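Local structure of pseudouridine synthase (Pyrococcus abyssi, 2AUS) at residues E73-G78 against L89-E94; A96-Q101 against V320-M325. The protein probably isomerises specific uridines in RNA to pseudouridine, as the archaeal Cbf5 member of the TruB family of pseudouridine synthases. All coordinates share one frame; numbering follows the deposited sequence.

Interaction 1: E73-G78 against L89-E94; sequences EKAGHG and LPVALE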
# COMPACT_ATOMS: atom_id res chain seq x y z
N GLU A 73 -16.51 -8.30 16.07
CA GLU A 73 -16.48 -9.72 15.75
C GLU A 73 -17.02 -9.90 14.33
O GLU A 73 -16.50 -10.70 13.56
CB GLU A 73 -17.36 -10.50 16.73
CG GLU A 73 -16.80 -10.55 18.15
CD GLU A 73 -15.61 -11.49 18.27
OE1 GLU A 73 -14.81 -11.56 17.31
OE2 GLU A 73 -15.47 -12.15 19.33
N LYS A 74 -18.06 -9.13 13.99
CA LYS A 74 -18.69 -9.21 12.68
C LYS A 74 -18.93 -7.85 12.04
O LYS A 74 -19.09 -6.84 12.73
CB LYS A 74 -20.05 -9.92 12.78
CG LYS A 74 -19.99 -11.33 13.35
CD LYS A 74 -19.26 -12.28 12.42
CE LYS A 74 -19.16 -13.68 13.01
NZ LYS A 74 -18.47 -14.62 12.07
N ALA A 75 -18.97 -7.84 10.71
CA ALA A 75 -19.22 -6.64 9.93
C ALA A 75 -19.37 -7.11 8.50
O ALA A 75 -18.87 -8.17 8.14
CB ALA A 75 -18.05 -5.67 10.04
N GLY A 76 -20.06 -6.33 7.68
CA GLY A 76 -20.26 -6.69 6.29
C GLY A 76 -20.58 -5.47 5.45
O GLY A 76 -21.19 -4.51 5.92
N HIS A 77 -20.15 -5.48 4.19
CA HIS A 77 -20.41 -4.35 3.32
C HIS A 77 -21.58 -4.57 2.39
O HIS A 77 -21.97 -5.71 2.10
CB HIS A 77 -19.16 -4.01 2.50
CG HIS A 77 -18.80 -5.06 1.49
ND1 HIS A 77 -18.11 -6.20 1.82
CD2 HIS A 77 -19.05 -5.14 0.16
CE1 HIS A 77 -17.94 -6.94 0.74
NE2 HIS A 77 -18.50 -6.32 -0.28
N GLY A 78 -22.15 -3.47 1.91
CA GLY A 78 -23.25 -3.54 0.98
C GLY A 78 -22.76 -2.98 -0.34
O GLY A 78 -22.18 -1.90 -0.38
N LEU A 89 -19.13 3.29 0.79
CA LEU A 89 -19.13 1.87 1.06
C LEU A 89 -19.83 1.63 2.39
O LEU A 89 -19.21 1.73 3.46
CB LEU A 89 -17.70 1.32 1.13
CG LEU A 89 -17.66 -0.19 1.37
CD1 LEU A 89 -18.16 -0.92 0.13
CD2 LEU A 89 -16.25 -0.63 1.72
N PRO A 90 -21.13 1.32 2.36
CA PRO A 90 -21.85 1.08 3.62
C PRO A 90 -21.33 -0.20 4.27
O PRO A 90 -21.28 -1.25 3.63
CB PRO A 90 -23.30 0.95 3.17
CG PRO A 90 -23.36 1.80 1.95
CD PRO A 90 -22.07 1.41 1.24
N VAL A 91 -20.95 -0.10 5.53
CA VAL A 91 -20.46 -1.26 6.25
C VAL A 91 -21.31 -1.44 7.51
O VAL A 91 -21.25 -0.61 8.42
CB VAL A 91 -18.96 -1.10 6.65
CG1 VAL A 91 -18.46 -2.35 7.35
CG2 VAL A 91 -18.12 -0.82 5.42
N ALA A 92 -22.10 -2.50 7.53
CA ALA A 92 -22.96 -2.79 8.68
C ALA A 92 -22.12 -3.51 9.73
O ALA A 92 -21.28 -4.34 9.40
CB ALA A 92 -24.15 -3.65 8.25
N LEU A 93 -22.36 -3.19 11.00
CA LEU A 93 -21.59 -3.77 12.09
C LEU A 93 -22.31 -4.76 13.00
O LEU A 93 -23.51 -4.64 13.27
CB LEU A 93 -21.03 -2.65 12.98
CG LEU A 93 -20.51 -1.39 12.29
CD1 LEU A 93 -20.18 -0.35 13.34
CD2 LEU A 93 -19.27 -1.73 11.44
N GLU A 94 -21.54 -5.73 13.50
CA GLU A 94 -22.02 -6.73 14.43
C GLU A 94 -23.43 -7.26 14.14
O GLU A 94 -23.67 -7.89 13.12
CB GLU A 94 -21.96 -6.14 15.85
CG GLU A 94 -20.60 -5.57 16.22
CD GLU A 94 -19.60 -6.63 16.68
OE1 GLU A 94 -19.54 -7.72 16.07
OE2 GLU A 94 -18.87 -6.38 17.67
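The carboxylate of Glu94 reaches across to the residues just ahead of strand 75-77 and grips two consecutive amides there. Its CB sets off away from 73-78, with CG beside its own backbone N (chi1 -53°). CG then passes Lys74 O at 4.0 Å, and the bend at chi2 brings CD close to Glu73 N. At the tip, OE1 accepts two hydrogen bonds, from Lys74 N at 2.9 Å and from Glu73 N at 3.1 Å. Both donors stand above the carboxylate plane. OE2 adds only a weak bond to Glu73 N. The main chain of Glu94 joins in as well, its N donating to Lys74 O at 2.8 Å from well out of the carbonyl plane.

Beyond this end the two segments form an antiparallel beta hairpin. Gly76 and Ala92 are its hydrogen-bonded pair: Gly76 N meets Ala92 O in the carbonyl plane, while Ala92 N reaches Gly76 O at 2.7 Å, nearly along the C=O axis. Gly78 N to Pro90 O, at 2.9 Å, continues the pairing. Ala75 with Leu93 and His77 with Val91 are the non-hydrogen-bonded pairs, their side chains on the face where helix 59-69 packs; Ala75 CB lies 4.3 Å from Val91 CG1. His77 CB rests 4.0 Å from Leu89 CD1, and a chi1 of 67° sets the ring where NE2 is hydrogen-bonded to Thr80 OG1, in the connecting loop that carries the TruB-family signature and in relatives helps build the active site. Strand 47-53 pairs with the other edge of 88-93. The two N-H dipoles directed at OE1 would be expected to favour the charged form of Glu94.

Interaction 2: A96-Q101 against V320-M325; sequences ATRVVQ and VEKVFM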
# COMPACT_ATOMS: atom_id res chain seq x y z
N ALA A 96 -26.05 -5.80 13.20
CA ALA A 96 -26.70 -5.20 12.04
C ALA A 96 -26.09 -5.65 10.71
O ALA A 96 -26.59 -5.30 9.64
CB ALA A 96 -26.62 -3.69 12.14
N THR A 97 -25.01 -6.42 10.80
CA THR A 97 -24.30 -6.90 9.62
C THR A 97 -25.16 -7.22 8.40
O THR A 97 -24.89 -6.74 7.31
CB THR A 97 -23.44 -8.14 9.95
OG1 THR A 97 -22.36 -7.76 10.81
CG2 THR A 97 -22.85 -8.75 8.67
N ARG A 98 -26.20 -8.01 8.60
CA ARG A 98 -27.06 -8.42 7.49
C ARG A 98 -28.02 -7.34 6.96
O ARG A 98 -28.72 -7.57 5.97
CB ARG A 98 -27.87 -9.66 7.89
CG ARG A 98 -27.03 -10.82 8.44
CD ARG A 98 -26.21 -11.50 7.35
NE ARG A 98 -25.39 -12.60 7.88
CZ ARG A 98 -25.86 -13.63 8.58
NH1 ARG A 98 -27.15 -13.73 8.86
NH2 ARG A 98 -25.03 -14.58 9.01
N VAL A 99 -28.06 -6.18 7.60
CA VAL A 99 -28.97 -5.13 7.13
C VAL A 99 -28.57 -4.59 5.74
O VAL A 99 -29.36 -3.91 5.07
CB VAL A 99 -29.07 -3.95 8.14
CG1 VAL A 99 -27.86 -3.02 8.00
CG2 VAL A 99 -30.37 -3.20 7.93
N VAL A 100 -27.35 -4.89 5.30
CA VAL A 100 -26.91 -4.43 3.98
C VAL A 100 -27.74 -5.10 2.89
O VAL A 100 -27.68 -4.69 1.73
CB VAL A 100 -25.40 -4.73 3.73
CG1 VAL A 100 -24.55 -3.87 4.62
CG2 VAL A 100 -25.11 -6.20 3.96
N GLN A 101 -28.50 -6.12 3.25
CA GLN A 101 -29.36 -6.81 2.30
C GLN A 101 -30.41 -5.81 1.79
O GLN A 101 -30.91 -5.92 0.67
CB GLN A 101 -30.08 -7.99 2.98
CG GLN A 101 -30.99 -8.80 2.04
CD GLN A 101 -32.04 -9.61 2.79
OE1 GLN A 101 -31.77 -10.21 3.83
NE2 GLN A 101 -33.26 -9.65 2.24
N VAL A 320 -40.78 -13.30 7.35
CA VAL A 320 -39.53 -12.77 7.88
C VAL A 320 -38.31 -13.56 7.43
O VAL A 320 -38.24 -14.77 7.61
CB VAL A 320 -39.59 -12.71 9.42
CG1 VAL A 320 -38.27 -12.20 9.97
CG2 VAL A 320 -40.74 -11.82 9.86
N GLU A 321 -37.35 -12.85 6.84
CA GLU A 321 -36.13 -13.49 6.35
C GLU A 321 -34.96 -13.26 7.28
O GLU A 321 -34.05 -14.09 7.36
CB GLU A 321 -35.79 -12.96 4.95
CG GLU A 321 -36.95 -13.07 3.98
CD GLU A 321 -36.56 -12.68 2.56
OE1 GLU A 321 -35.98 -11.59 2.38
OE2 GLU A 321 -36.86 -13.47 1.64
N LYS A 322 -34.97 -12.14 7.99
CA LYS A 322 -33.90 -11.83 8.93
C LYS A 322 -34.39 -10.93 10.06
O LYS A 322 -35.02 -9.90 9.81
CB LYS A 322 -32.73 -11.15 8.20
CG LYS A 322 -31.64 -10.61 9.12
CD LYS A 322 -30.97 -11.72 9.93
CE LYS A 322 -30.00 -11.13 10.94
NZ LYS A 322 -29.35 -12.18 11.77
N VAL A 323 -34.12 -11.35 11.30
CA VAL A 323 -34.52 -10.61 12.49
C VAL A 323 -33.32 -9.86 13.05
O VAL A 323 -32.23 -10.43 13.16
CB VAL A 323 -35.06 -11.56 13.59
CG1 VAL A 323 -35.36 -10.77 14.85
CG2 VAL A 323 -36.33 -12.25 13.10
N PHE A 324 -33.50 -8.59 13.38
CA PHE A 324 -32.44 -7.77 13.95
C PHE A 324 -32.68 -7.47 15.43
O PHE A 324 -31.75 -7.42 16.22
CB PHE A 324 -32.31 -6.47 13.17
CG PHE A 324 -31.86 -6.67 11.77
CD1 PHE A 324 -30.51 -6.89 11.49
CD2 PHE A 324 -32.78 -6.73 10.73
CE1 PHE A 324 -30.09 -7.16 10.19
CE2 PHE A 324 -32.36 -7.01 9.43
CZ PHE A 324 -31.01 -7.23 9.16
N MET A 325 -33.94 -7.28 15.78
CA MET A 325 -34.36 -6.97 17.14
C MET A 325 -34.02 -8.08 18.15
O MET A 325 -34.43 -9.22 17.98
CB MET A 325 -35.88 -6.74 17.13
CG MET A 325 -36.53 -6.51 18.47
SD MET A 325 -36.09 -4.93 19.16
CE MET A 325 -36.84 -3.83 17.92
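Ala96 O is held by one short hydrogen bond, from Val99 N at 2.7 Å, which closes a turn of the 3-10 segment 96-101. Phe324 fits beside that turn. The ring takes Arg98 C at its edge, in plane, and Phe324 CE1 comes within 3.4 Å of Val99 N. Val99 CB lies 3.9 Å from Phe324 CE1, and Leu296 and Leu299 of strand 296-302 also touch the ring. This strand and 316-323 are neighbours in the PUA-domain sheet, where a classic beta bulge sets Glu321 and Lys322 together opposite Leu299. The contact brings the last strand of that domain against the turn that follows strand 88-93. Lys322 crosses Arg98 at about a right angle: its CE packs on Arg98 CG at 3.9 Å, while the like charges Lys322 NZ and Arg98 NH1 stand 4.0 Å apart, a repulsion that would be eased by solvent around the exposed Arg98. At the Glu321 end of the contact, Gln101 stretches out, with CG anti to its backbone N (chi1 -178°), and its NE2 gives Glu321 OE1 a weak hydrogen bond of 3.3 Å, the amide and carboxylate planes turned 57° apart.

In the fold
Interaction 1 lies within one sheet and interaction 2 joins two domains, the hairpin's outgoing turn to the PUA domain. Their centres are about 11 Å apart, and they follow one another along the chain, since strand 88-93 leads, through Glu94 and Arg95, into 96-101. They also touch: Ala92 CB packs on Thr97 O, Val100 CG1 lies against Gly78 N, and Thr97 OG1 is hydrogen-bonded to Glu94 O. Both are partly buried. The hairpin owes its cohesion to regular backbone bonds, supplemented at one end by a carboxylate, whereas 96-101 and 320-325, over two hundred residues apart, meet through side chains: a buried phenylalanine in the middle, with weak or repulsive polar contacts towards the surface.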